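Local coordinates for protein aldehyde dehydrogenase (Staphylococcus aureus, PDB 6K10) that oxidises 4,4'-diaponeurosporen-4-al to 4,4'-diaponeurosporenoic acid in the biosynthesis of the carotenoid staphyloxanthin, as an aldehyde dehydrogenase with NAD+ as electron acceptor, at residues K45-D50 against A154-R159; Y56-K61 against T150-R155; Y67-G72 against F121-Q126; T245-T250 against G290-L295. The protein carries 1 engineered substitution. One frame throughout, in Å; residues are numbered along the deposited sequence.

How the contacts relate
The four contacts illustrate how chemistry follows place in a fold. Contacts 1 and 2 join the same pair of helices, 48-59 and 151-164, and both are partly buried: contact 1 relies on packing and a loose pairing of charges, contact 2 on a carboxylate set at a helix start. Contacts 3 and 4 are buried: contact 3 sets a loop against helix 63-89, and contact 4 joins two loops. In contacts 2, 3 and 4 a side chain binds backbone groups, whereas contact 1 has no such bond. Contact 3 lies nearest the chain's centre, close to the predicted active-site positions. A salt bridge from Lys61 to Glu70 ties contact 2 to contact 3, and Tyr123-Thr250 and Asn122-Asn246 hydrogen bonds tie contact 3 to contact 4.

Contact 1: K45-D50 against A154-R159; sequences KSYESD and ARVIKR
The segment 45-50 spans a break between helices 30-46 and 48-59, with Tyr47 leaving helical geometry and serving at once as the N-cap position of the second helix. Opposite it, 154-159 is unbroken helix. The backbones come closest at Asp50 and Val156, whose CA atoms are 6.9 Å apart, far enough for side chains to fill the gap. Tyr47 has the largest share of surface buried here. Its CG lies anti to the carbonyl carbon (chi1 -83°), which sends the ring across toward helix 151-164, where it also touches Leu160 and Glu163. Arg159 meets this ring at its edge: NH2 lies 3.4 Å from CE2 of Tyr47, near the ring plane, with guanidinium and ring planes 36° apart, an arrangement distinct from a cation-pi stack over the face. The Arg159 chain bends at chi3 (-94°), and this turns the guanidinium back so that one of its faces lies against CA of Val156, toward the rim.

In the aldehyde dehydrogenase fold this is helix-on-helix packing, away from the predicted active-site residues. Val156 supplies its apolar part. Its CG1 stands 4.2 Å from CD2 of Tyr47, whereas CG2 lies 4.0 Å from the backbone O of Asp50; the same side chain packs on Ile51 and Ala54 of helix 48-59. Asp50 directs its carboxylate at the edge of the Arg159 guanidinium, yet OD2 of Asp50 and NH2 of Arg159 remain 4.3 Å apart, beyond salt-bridge range, so any attraction is probably long-range. Glu48 points away and forms a salt bridge with Lys461 of the second subunit.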
loop_
_atom_site.group_PDB
_atom_site.type_symbol
_atom_site.label_atom_id
_atom_site.label_comp_id
_atom_site.label_asym_id
_atom_site.label_seq_id
_atom_site.Cartn_x
_atom_site.Cartn_y
_atom_site.Cartn_z
ATOM N N LYS A 45 14.612 6.205 -27.641
ATOM C CA LYS A 45 14.545 6.292 -29.097
ATOM C C LYS A 45 15.929 6.165 -29.719
ATOM O O LYS A 45 16.100 5.485 -30.738
ATOM C CB LYS A 45 13.891 7.608 -29.513
ATOM C CG LYS A 45 12.408 7.683 -29.208
ATOM C CD LYS A 45 11.902 9.108 -29.335
ATOM C CE LYS A 45 10.584 9.291 -28.605
ATOM N NZ LYS A 45 9.813 10.453 -29.127
ATOM N N SER A 46 16.930 6.814 -29.118
ATOM C CA SER A 46 18.289 6.719 -29.636
ATOM C C SER A 46 18.804 5.287 -29.593
ATOM O O SER A 46 19.594 4.883 -30.455
ATOM C CB SER A 46 19.214 7.640 -28.841
ATOM O OG SER A 46 18.682 8.951 -28.774
ATOM N N TYR A 47 18.359 4.505 -28.614
ATOM C CA TYR A 47 18.818 3.139 -28.417
ATOM C C TYR A 47 17.828 2.102 -28.923
ATOM O O TYR A 47 18.005 0.913 -28.645
ATOM C CB TYR A 47 19.090 2.900 -26.936
ATOM C CG TYR A 47 20.442 3.366 -26.465
ATOM C CD1 TYR A 47 20.708 4.715 -26.297
ATOM C CD2 TYR A 47 21.433 2.455 -26.132
ATOM C CE1 TYR A 47 21.934 5.149 -25.839
ATOM C CE2 TYR A 47 22.661 2.877 -25.675
ATOM C CZ TYR A 47 22.906 4.225 -25.531
ATOM O OH TYR A 47 24.132 4.646 -25.074
ATOM N N GLU A 48 16.791 2.524 -29.653
ATOM C CA GLU A 48 15.721 1.609 -30.041
ATOM C C GLU A 48 16.263 0.380 -30.762
ATOM O O GLU A 48 15.853 -0.752 -30.478
ATOM C CB GLU A 48 14.704 2.336 -30.923
ATOM C CG GLU A 48 13.563 1.446 -31.383
ATOM C CD GLU A 48 12.664 2.125 -32.396
ATOM O OE1 GLU A 48 11.985 3.104 -32.025
ATOM O OE2 GLU A 48 12.637 1.679 -33.562
ATOM N N SER A 49 17.193 0.584 -31.696
ATOM C CA SER A 49 17.733 -0.544 -32.447
ATOM C C SER A 49 18.497 -1.501 -31.539
ATOM O O SER A 49 18.360 -2.724 -31.660
ATOM C CB SER A 49 18.634 -0.041 -33.576
ATOM O OG SER A 49 18.730 -1.008 -34.606
ATOM N N ASP A 50 19.303 -0.963 -30.619
ATOM C CA ASP A 50 20.066 -1.815 -29.714
ATOM C C ASP A 50 19.158 -2.566 -28.749
ATOM O O ASP A 50 19.454 -3.711 -28.388
ATOM C CB ASP A 50 21.087 -0.980 -28.938
ATOM C CG ASP A 50 21.745 0.084 -29.797
ATOM O OD1 ASP A 50 21.080 1.093 -30.122
ATOM O OD2 ASP A 50 22.929 -0.088 -30.154
ATOM N N ALA A 154 20.369 -6.159 -20.168
ATOM C CA ALA A 154 20.835 -5.462 -18.972
ATOM C C ALA A 154 21.919 -4.445 -19.309
ATOM O O ALA A 154 21.909 -3.321 -18.790
ATOM C CB ALA A 154 21.350 -6.471 -17.944
ATOM N N ARG A 155 22.859 -4.818 -20.181
ATOM C CA ARG A 155 23.934 -3.903 -20.555
ATOM C C ARG A 155 23.409 -2.718 -21.350
ATOM O O ARG A 155 23.864 -1.583 -21.160
ATOM C CB ARG A 155 25.006 -4.636 -21.360
ATOM C CG ARG A 155 26.194 -3.758 -21.757
ATOM C CD ARG A 155 26.714 -2.928 -20.586
ATOM N NE ARG A 155 27.225 -3.757 -19.495
ATOM C CZ ARG A 155 28.322 -4.504 -19.554
ATOM N NH1 ARG A 155 28.678 -5.201 -18.485
ATOM N NH2 ARG A 155 29.051 -4.546 -20.663
ATOM N N VAL A 156 22.502 -2.972 -22.292
ATOM C CA VAL A 156 21.906 -1.878 -23.048
ATOM C C VAL A 156 21.195 -0.919 -22.105
ATOM O O VAL A 156 21.263 0.304 -22.270
ATOM C CB VAL A 156 20.957 -2.431 -24.127
ATOM C CG1 VAL A 156 20.109 -1.316 -24.713
ATOM C CG2 VAL A 156 21.751 -3.130 -25.218
ATOM N N ILE A 157 20.519 -1.464 -21.091
ATOM C CA ILE A 157 19.851 -0.630 -20.095
ATOM C C ILE A 157 20.875 0.192 -19.320
ATOM O O ILE A 157 20.694 1.395 -19.096
ATOM C CB ILE A 157 18.996 -1.505 -19.159
ATOM C CG1 ILE A 157 17.783 -2.059 -19.912
ATOM C CG2 ILE A 157 18.565 -0.721 -17.928
ATOM C CD1 ILE A 157 16.885 -2.940 -19.064
ATOM N N LYS A 158 21.972 -0.446 -18.904
ATOM C CA LYS A 158 23.007 0.267 -18.161
ATOM C C LYS A 158 23.650 1.358 -19.011
ATOM O O LYS A 158 23.859 2.481 -18.535
ATOM C CB LYS A 158 24.066 -0.715 -17.666
ATOM C CG LYS A 158 25.294 -0.045 -17.077
ATOM C CD LYS A 158 25.670 -0.653 -15.741
ATOM C CE LYS A 158 26.832 0.094 -15.114
ATOM N NZ LYS A 158 26.353 1.149 -14.181
ATOM N N ARG A 159 23.979 1.043 -20.266
ATOM C CA ARG A 159 24.544 2.041 -21.171
ATOM C C ARG A 159 23.604 3.228 -21.325
ATOM O O ARG A 159 24.003 4.386 -21.150
ATOM C CB ARG A 159 24.818 1.411 -22.537
ATOM C CG ARG A 159 26.057 0.538 -22.613
ATOM C CD ARG A 159 26.517 0.390 -24.060
ATOM N NE ARG A 159 25.978 -0.807 -24.701
ATOM C CZ ARG A 159 25.219 -0.797 -25.795
ATOM N NH1 ARG A 159 24.777 -1.936 -26.308
ATOM N NH2 ARG A 159 24.899 0.352 -26.374
#

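Contact 2: Y56-K61 against T150-R155; sequences YTDLGK and TPNVAR
OD2 of Asp58 is gripped by two backbone N-H groups at the start of helix 151-164, one firmly and one weakly. The firm bond comes from N of Val153, 3.1 Å from OD2 of Asp58 at an N-H...O angle of 157°, with the donor above the carboxylate plane; N of Asn152, 3.0 Å from the same oxygen, makes a bent and weak bond. The other oxygen is held separately. ND2 of Asn152 reaches OD1 of Asp58 at 2.8 Å along an almost straight line (176°), on the syn lone pair of OD1, while the carboxylate and amide planes are turned 34° apart. With both oxygens held, the carboxylate's rotation is largely fixed. Thr150 occupies the N-cap position but its side chain makes no capping bond, and the negative group of Asp58 probably interacts favourably with the helix dipole. CG2 of Thr150 touches both CB of Asp58, 3.9 Å away, and CG of Leu59. Asp58 and Leu59 lie in the last turn of helix 48-59, whose end thus meets the start of helix 151-164, which follows strand 141-145 after a short loop; Pro124, ahead of helix 126-138, packs on Leu59, Thr150 and Val153.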
loop_
_atom_site.group_PDB
_atom_site.type_symbol
_atom_site.label_atom_id
_atom_site.label_comp_id
_atom_site.label_asym_id
_atom_site.label_seq_id
_atom_site.Cartn_x
_atom_site.Cartn_y
_atom_site.Cartn_z
ATOM N N TYR A 56 16.018 -9.538 -28.988
ATOM C CA TYR A 56 16.025 -10.634 -29.948
ATOM C C TYR A 56 17.055 -11.692 -29.570
ATOM O O TYR A 56 16.764 -12.893 -29.590
ATOM C CB TYR A 56 16.305 -10.095 -31.349
ATOM C CG TYR A 56 16.297 -11.159 -32.416
ATOM C CD1 TYR A 56 15.104 -11.717 -32.854
ATOM C CD2 TYR A 56 17.482 -11.613 -32.980
ATOM C CE1 TYR A 56 15.089 -12.691 -33.828
ATOM C CE2 TYR A 56 17.478 -12.590 -33.955
ATOM C CZ TYR A 56 16.279 -13.124 -34.376
ATOM O OH TYR A 56 16.266 -14.098 -35.349
ATOM N N THR A 57 18.270 -11.265 -29.227
ATOM C CA THR A 57 19.328 -12.228 -28.947
ATOM C C THR A 57 19.054 -12.997 -27.659
ATOM O O THR A 57 19.305 -14.206 -27.586
ATOM C CB THR A 57 20.680 -11.516 -28.878
ATOM O OG1 THR A 57 20.949 -10.880 -30.135
ATOM C CG2 THR A 57 21.794 -12.508 -28.576
ATOM N N ASP A 58 18.516 -12.323 -26.642
ATOM C CA ASP A 58 18.345 -12.949 -25.335
ATOM C C ASP A 58 17.053 -13.744 -25.207
ATOM O O ASP A 58 17.036 -14.764 -24.506
ATOM C CB ASP A 58 18.398 -11.889 -24.229
ATOM C CG ASP A 58 19.765 -11.242 -24.105
ATOM O OD1 ASP A 58 20.703 -11.693 -24.795
ATOM O OD2 ASP A 58 19.902 -10.294 -23.302
ATOM N N LEU A 59 15.972 -13.316 -25.863
ATOM C CA LEU A 59 14.662 -13.934 -25.690
ATOM C C LEU A 59 14.029 -14.378 -27.004
ATOM O O LEU A 59 12.881 -14.841 -27.000
ATOM C CB LEU A 59 13.717 -12.970 -24.965
ATOM C CG LEU A 59 13.993 -12.715 -23.482
ATOM C CD1 LEU A 59 13.151 -11.558 -22.968
ATOM C CD2 LEU A 59 13.729 -13.970 -22.671
ATOM N N GLY A 60 14.737 -14.253 -28.125
ATOM C CA GLY A 60 14.134 -14.550 -29.414
ATOM C C GLY A 60 12.934 -13.688 -29.726
ATOM O O GLY A 60 12.058 -14.105 -30.492
ATOM N N LYS A 61 12.871 -12.490 -29.151
ATOM C CA LYS A 61 11.679 -11.657 -29.241
ATOM C C LYS A 61 11.673 -10.887 -30.554
ATOM O O LYS A 61 12.566 -10.071 -30.811
ATOM C CB LYS A 61 11.614 -10.704 -28.050
ATOM C CG LYS A 61 10.250 -10.066 -27.849
ATOM C CD LYS A 61 10.180 -9.336 -26.517
ATOM C CE LYS A 61 10.383 -10.298 -25.356
ATOM N NZ LYS A 61 9.632 -9.882 -24.135
ATOM N N THR A 150 19.183 -12.082 -18.895
ATOM C CA THR A 150 19.179 -11.423 -20.191
ATOM C C THR A 150 20.304 -10.393 -20.190
ATOM O O THR A 150 20.056 -9.191 -20.023
ATOM C CB THR A 150 17.820 -10.776 -20.471
ATOM O OG1 THR A 150 17.436 -9.962 -19.358
ATOM C CG2 THR A 150 16.764 -11.851 -20.680
ATOM N N PRO A 151 21.555 -10.831 -20.368
ATOM C CA PRO A 151 22.689 -9.928 -20.112
ATOM C C PRO A 151 22.869 -8.846 -21.161
ATOM O O PRO A 151 23.387 -7.771 -20.836
ATOM C CB PRO A 151 23.888 -10.884 -20.077
ATOM C CG PRO A 151 23.483 -12.007 -20.974
ATOM C CD PRO A 151 21.992 -12.164 -20.817
ATOM N N ASN A 152 22.487 -9.096 -22.414
ATOM C CA ASN A 152 22.594 -8.046 -23.420
ATOM C C ASN A 152 21.588 -6.935 -23.156
ATOM O O ASN A 152 21.906 -5.750 -23.312
ATOM C CB ASN A 152 22.404 -8.633 -24.817
ATOM C CG ASN A 152 23.557 -9.522 -25.231
ATOM O OD1 ASN A 152 24.664 -9.043 -25.474
ATOM N ND2 ASN A 152 23.306 -10.824 -25.301
ATOM N N VAL A 153 20.373 -7.299 -22.740
ATOM C CA VAL A 153 19.373 -6.293 -22.390
ATOM C C VAL A 153 19.837 -5.479 -21.189
ATOM O O VAL A 153 19.721 -4.248 -21.170
ATOM C CB VAL A 153 18.012 -6.958 -22.126
ATOM C CG1 VAL A 153 16.967 -5.902 -21.801
ATOM C CG2 VAL A 153 17.584 -7.790 -23.326
ATOM N N ALA A 154 20.369 -6.159 -20.168
ATOM C CA ALA A 154 20.835 -5.462 -18.972
ATOM C C ALA A 154 21.919 -4.445 -19.309
ATOM O O ALA A 154 21.909 -3.321 -18.790
ATOM C CB ALA A 154 21.350 -6.471 -17.944
ATOM N N ARG A 155 22.859 -4.818 -20.181
ATOM C CA ARG A 155 23.934 -3.903 -20.555
ATOM C C ARG A 155 23.409 -2.718 -21.350
ATOM O O ARG A 155 23.864 -1.583 -21.160
ATOM C CB ARG A 155 25.006 -4.636 -21.360
ATOM C CG ARG A 155 26.194 -3.758 -21.757
ATOM C CD ARG A 155 26.714 -2.928 -20.586
ATOM N NE ARG A 155 27.225 -3.757 -19.495
ATOM C CZ ARG A 155 28.322 -4.504 -19.554
ATOM N NH1 ARG A 155 28.678 -5.201 -18.485
ATOM N NH2 ARG A 155 29.051 -4.546 -20.663
#

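Contact 3: Y67-G72 against F121-Q126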
loop_
_atom_site.group_PDB
_atom_site.type_symbol
_atom_site.label_atom_id
_atom_site.label_comp_id
_atom_site.label_asym_id
_atom_site.label_seq_id
_atom_site.Cartn_x
_atom_site.Cartn_y
_atom_site.Cartn_z
ATOM N N TYR A 67 8.080 -4.367 -29.590
ATOM C CA TYR A 67 7.596 -2.991 -29.563
ATOM C C TYR A 67 6.291 -2.878 -28.787
ATOM O O TYR A 67 6.091 -1.918 -28.034
ATOM C CB TYR A 67 7.425 -2.454 -30.983
ATOM C CG TYR A 67 7.931 -1.040 -31.112
ATOM C CD1 TYR A 67 9.269 -0.787 -31.373
ATOM C CD2 TYR A 67 7.081 0.043 -30.926
ATOM C CE1 TYR A 67 9.744 0.503 -31.472
ATOM C CE2 TYR A 67 7.548 1.339 -31.020
ATOM C CZ TYR A 67 8.880 1.562 -31.294
ATOM O OH TYR A 67 9.354 2.850 -31.390
ATOM N N ALA A 68 5.395 -3.854 -28.946
ATOM C CA ALA A 68 4.095 -3.767 -28.291
ATOM C C ALA A 68 4.189 -4.024 -26.792
ATOM O O ALA A 68 3.368 -3.505 -26.028
ATOM C CB ALA A 68 3.116 -4.747 -28.934
ATOM N N THR A 69 5.172 -4.808 -26.347
ATOM C CA THR A 69 5.248 -5.203 -24.947
ATOM C C THR A 69 6.419 -4.599 -24.184
ATOM O O THR A 69 6.465 -4.740 -22.957
ATOM C CB THR A 69 5.316 -6.735 -24.822
ATOM O OG1 THR A 69 6.550 -7.212 -25.375
ATOM C CG2 THR A 69 4.148 -7.386 -25.547
ATOM N N GLU A 70 7.369 -3.944 -24.855
ATOM C CA GLU A 70 8.513 -3.395 -24.134
ATOM C C GLU A 70 8.804 -1.943 -24.503
ATOM O O GLU A 70 8.741 -1.062 -23.640
ATOM C CB GLU A 70 9.762 -4.255 -24.364
ATOM C CG GLU A 70 9.542 -5.749 -24.163
ATOM C CD GLU A 70 10.401 -6.341 -23.056
ATOM O OE1 GLU A 70 10.872 -5.581 -22.185
ATOM O OE2 GLU A 70 10.599 -7.571 -23.055
ATOM N N ILE A 71 9.125 -1.673 -25.767
ATOM C CA ILE A 71 9.578 -0.334 -26.145
ATOM C C ILE A 71 8.403 0.620 -26.305
ATOM O O ILE A 71 8.337 1.664 -25.644
ATOM C CB ILE A 71 10.423 -0.383 -27.429
ATOM C CG1 ILE A 71 11.642 -1.277 -27.236
ATOM C CG2 ILE A 71 10.848 1.020 -27.829
ATOM C CD1 ILE A 71 12.558 -1.292 -28.431
ATOM N N GLY A 72 7.477 0.294 -27.209
ATOM C CA GLY A 72 6.414 1.232 -27.535
ATOM C C GLY A 72 5.538 1.566 -26.346
ATOM O O GLY A 72 5.161 2.724 -26.145
ATOM N N PHE A 121 13.688 -11.441 -15.953
ATOM C CA PHE A 121 14.204 -11.669 -17.297
ATOM C C PHE A 121 13.149 -11.607 -18.397
ATOM O O PHE A 121 13.522 -11.437 -19.564
ATOM C CB PHE A 121 14.900 -13.041 -17.367
ATOM C CG PHE A 121 13.940 -14.214 -17.352
ATOM C CD1 PHE A 121 13.312 -14.638 -18.514
ATOM C CD2 PHE A 121 13.694 -14.911 -16.185
ATOM C CE1 PHE A 121 12.437 -15.704 -18.506
ATOM C CE2 PHE A 121 12.827 -15.989 -16.175
ATOM C CZ PHE A 121 12.200 -16.388 -17.339
ATOM N N ASN A 122 11.861 -11.780 -18.079
ATOM C CA ASN A 122 10.899 -12.117 -19.124
ATOM C C ASN A 122 10.447 -10.909 -19.937
ATOM O O ASN A 122 10.294 -11.016 -21.159
ATOM C CB ASN A 122 9.698 -12.852 -18.516
ATOM C CG ASN A 122 8.977 -12.047 -17.453
ATOM O OD1 ASN A 122 9.596 -11.388 -16.623
ATOM N ND2 ASN A 122 7.648 -12.115 -17.466
ATOM N N TYR A 123 10.219 -9.766 -19.298
ATOM C CA TYR A 123 10.066 -8.489 -19.991
ATOM C C TYR A 123 11.116 -7.558 -19.402
ATOM O O TYR A 123 10.799 -6.620 -18.657
ATOM C CB TYR A 123 8.653 -7.928 -19.864
ATOM C CG TYR A 123 7.622 -8.802 -20.543
ATOM C CD1 TYR A 123 7.111 -9.925 -19.905
ATOM C CD2 TYR A 123 7.178 -8.520 -21.828
ATOM C CE1 TYR A 123 6.178 -10.733 -20.521
ATOM C CE2 TYR A 123 6.242 -9.322 -22.452
ATOM C CZ TYR A 123 5.747 -10.429 -21.794
ATOM O OH TYR A 123 4.817 -11.235 -22.409
ATOM N N PRO A 124 12.390 -7.800 -19.724
ATOM C CA PRO A 124 13.482 -7.207 -18.936
ATOM C C PRO A 124 13.619 -5.713 -19.118
ATOM O O PRO A 124 14.246 -5.059 -18.276
ATOM C CB PRO A 124 14.720 -7.949 -19.451
ATOM C CG PRO A 124 14.365 -8.328 -20.856
ATOM C CD PRO A 124 12.884 -8.591 -20.864
ATOM N N PHE A 125 13.053 -5.154 -20.184
ATOM C CA PHE A 125 13.087 -3.717 -20.420
ATOM C C PHE A 125 11.867 -3.038 -19.801
ATOM O O PHE A 125 12.007 -2.112 -18.997
ATOM C CB PHE A 125 13.181 -3.455 -21.929
ATOM C CG PHE A 125 13.233 -2.002 -22.302
ATOM C CD1 PHE A 125 12.070 -1.301 -22.568
ATOM C CD2 PHE A 125 14.447 -1.344 -22.405
ATOM C CE1 PHE A 125 12.114 0.034 -22.918
ATOM C CE2 PHE A 125 14.498 -0.009 -22.758
ATOM C CZ PHE A 125 13.330 0.681 -23.015
ATOM N N GLN A 126 10.665 -3.510 -20.152
ATOM C CA GLN A 126 9.438 -2.899 -19.643
ATOM C C GLN A 126 9.365 -2.949 -18.122
ATOM O O GLN A 126 8.930 -1.983 -17.484
ATOM C CB GLN A 126 8.215 -3.582 -20.263
ATOM C CG GLN A 126 6.946 -3.520 -19.421
ATOM C CD GLN A 126 6.272 -2.163 -19.444
ATOM O OE1 GLN A 126 6.714 -1.243 -20.134
ATOM N NE2 GLN A 126 5.189 -2.032 -18.687
#
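Glu70 has by far the most surface buried here, its carboxylate reaching from helix 63-89 into the loop that leads to helix 126-138. The chain bends at chi2 (-119°), bringing OE1 to two consecutive backbone N-H groups. N of Gln126 lies 2.9 Å from OE1 of Glu70 in a fairly straight bond (165°) on the anti lone pair; N of Phe125, 3.0 Å from the same oxygen, takes the syn lone pair at a more bent 137°. OE2 lies against the loop, 3.2 Å from CA of Tyr123, and forms a salt bridge with Lys61, which probably helps keep the buried group ionised. The loop belongs to the aldehyde dehydrogenase fold close to the predicted active-site residues: the side chain of Asn122 is about 5 Å from that of Ser251, an engineered residue at a predicted active-site position. Phe125 extends its ring with CG anti to the backbone N, so that CD1 comes 3.5 Å from O of Glu70, which lies at the ring edge. Thr69 meets the Tyr123 ring edge-on, its OG1 3.6 Å from CE2 of Tyr123, and this hydroxyl is hydrogen-bonded to O of Glu65. The Tyr123 hydroxyl hydrogen-bonds to Thr250.

Contact 4: T245-T250 against G290-L295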
loop_
_atom_site.group_PDB
_atom_site.type_symbol
_atom_site.label_atom_id
_atom_site.label_comp_id
_atom_site.label_asym_id
_atom_site.label_seq_id
_atom_site.Cartn_x
_atom_site.Cartn_y
_atom_site.Cartn_z
ATOM N N THR A 245 2.484 -15.646 -26.638
ATOM C CA THR A 245 3.314 -14.451 -26.601
ATOM C C THR A 245 4.475 -14.671 -25.637
ATOM O O THR A 245 4.293 -15.203 -24.538
ATOM C CB THR A 245 2.479 -13.242 -26.164
ATOM O OG1 THR A 245 1.554 -12.893 -27.202
ATOM C CG2 THR A 245 3.369 -12.043 -25.853
ATOM N N ASN A 246 5.677 -14.281 -26.066
ATOM C CA ASN A 246 6.903 -14.427 -25.273
ATOM C C ASN A 246 7.168 -15.882 -24.897
ATOM O O ASN A 246 7.805 -16.163 -23.878
ATOM C CB ASN A 246 6.868 -13.548 -24.018
ATOM C CG ASN A 246 8.257 -13.200 -23.509
ATOM O OD1 ASN A 246 9.220 -13.158 -24.275
ATOM N ND2 ASN A 246 8.364 -12.954 -22.209
ATOM N N ALA A 247 6.679 -16.814 -25.718
ATOM C CA ALA A 247 6.850 -18.250 -25.493
ATOM C C ALA A 247 6.354 -18.663 -24.108
ATOM O O ALA A 247 6.923 -19.540 -23.457
ATOM C CB ALA A 247 8.307 -18.672 -25.697
ATOM N N GLY A 248 5.285 -18.019 -23.647
ATOM C CA GLY A 248 4.688 -18.365 -22.373
ATOM C C GLY A 248 5.363 -17.783 -21.152
ATOM O O GLY A 248 4.913 -18.053 -20.032
ATOM N N GLN A 249 6.414 -16.988 -21.325
ATOM C CA GLN A 249 7.176 -16.454 -20.198
ATOM C C GLN A 249 6.545 -15.139 -19.731
ATOM O O GLN A 249 7.100 -14.048 -19.867
ATOM C CB GLN A 249 8.639 -16.296 -20.592
ATOM C CG GLN A 249 9.236 -17.610 -21.093
ATOM C CD GLN A 249 10.595 -17.452 -21.743
ATOM O OE1 GLN A 249 11.611 -17.879 -21.195
ATOM N NE2 GLN A 249 10.617 -16.853 -22.929
ATOM N N THR A 250 5.348 -15.275 -19.163
ATOM C CA THR A 250 4.546 -14.142 -18.726
ATOM C C THR A 250 3.835 -14.507 -17.432
ATOM O O THR A 250 3.286 -15.604 -17.306
ATOM C CB THR A 250 3.520 -13.740 -19.794
ATOM O OG1 THR A 250 4.180 -13.587 -21.057
ATOM C CG2 THR A 250 2.838 -12.432 -19.424
ATOM N N GLY A 290 8.797 -16.762 -29.882
ATOM C CA GLY A 290 9.993 -16.513 -29.108
ATOM C C GLY A 290 10.693 -17.782 -28.656
ATOM O O GLY A 290 10.349 -18.899 -29.048
ATOM N N ARG A 291 11.703 -17.590 -27.807
ATOM C CA ARG A 291 12.552 -18.668 -27.322
ATOM C C ARG A 291 12.715 -18.560 -25.810
ATOM O O ARG A 291 12.439 -17.522 -25.206
ATOM C CB ARG A 291 13.933 -18.637 -27.994
ATOM C CG ARG A 291 13.897 -18.792 -29.508
ATOM C CD ARG A 291 13.455 -20.189 -29.897
ATOM N NE ARG A 291 13.521 -20.423 -31.338
ATOM C CZ ARG A 291 12.526 -20.173 -32.183
ATOM N NH1 ARG A 291 11.379 -19.678 -31.736
ATOM N NH2 ARG A 291 12.677 -20.423 -33.477
ATOM N N ILE A 292 13.188 -19.648 -25.207
ATOM C CA ILE A 292 13.369 -19.707 -23.760
ATOM C C ILE A 292 14.629 -18.940 -23.373
ATOM O O ILE A 292 15.623 -18.930 -24.107
ATOM C CB ILE A 292 13.415 -21.175 -23.289
ATOM C CG1 ILE A 292 12.208 -21.943 -23.836
ATOM C CG2 ILE A 292 13.429 -21.257 -21.772
ATOM C CD1 ILE A 292 10.866 -21.310 -23.492
ATOM N N VAL A 293 14.593 -18.299 -22.199
ATOM C CA VAL A 293 15.608 -17.305 -21.845
ATOM C C VAL A 293 17.000 -17.926 -21.781
ATOM O O VAL A 293 17.968 -17.355 -22.299
ATOM C CB VAL A 293 15.243 -16.604 -20.522
ATOM C CG1 VAL A 293 15.073 -17.613 -19.387
ATOM C CG2 VAL A 293 16.296 -15.559 -20.164
ATOM N N ASN A 294 17.134 -19.088 -21.143
ATOM C CA ASN A 294 18.444 -19.697 -20.958
ATOM C C ASN A 294 18.295 -21.212 -20.873
ATOM O O ASN A 294 17.186 -21.753 -20.908
ATOM C CB ASN A 294 19.159 -19.113 -19.728
ATOM C CG ASN A 294 18.495 -19.491 -18.409
ATOM O OD1 ASN A 294 17.454 -20.148 -18.375
ATOM N ND2 ASN A 294 19.106 -19.066 -17.308
ATOM N N LEU A 295 19.436 -21.895 -20.755
ATOM C CA LEU A 295 19.435 -23.355 -20.765
ATOM C C LEU A 295 18.806 -23.938 -19.508
ATOM O O LEU A 295 18.209 -25.020 -19.566
ATOM C CB LEU A 295 20.862 -23.874 -20.935
ATOM C CG LEU A 295 21.366 -23.811 -22.375
ATOM C CD1 LEU A 295 22.838 -24.175 -22.447
ATOM C CD2 LEU A 295 20.535 -24.728 -23.268
HETATM O O HOH W 1 6.283 -15.661 -28.782
#
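Two loops of the aldehyde dehydrogenase fold meet here, and 245-250 makes a compact turn that ends just ahead of the engineered Ser251, a predicted active-site position; Gln249 is the centre of an inverse gamma turn. Gly290 begins the second segment beside Ala247, whose CB is 3.9 Å from C of Gly290. A water links the two backbones by accepting from N of Gly290 at 3.0 Å and from N of Ala247. At Arg291 the side chain turns away, its NH2 in a salt bridge with Glu322, while its backbone O receives NE2 of Gln249 at 3.0 Å, the donor standing above the carbonyl plane. Ile292 follows, with CD1 4.3 Å from CB of Ala247, and its side chain also packs on helix 295-307. Next comes Val293, whose N-H donates a hydrogen bond to OE1 of Gln249 over 3.2 Å, in the carbonyl plane and on a lone pair. One amide thus binds O of Arg291 and N of Val293, bracketing Ile292. Asn294 then caps helix 295-307 through OD1 to N of His297. A third bond, within its own loop, helps hold the Gln249 amide: NE2 of Gln249 also donates to O of Asn246, 3.0 Å away at 166°.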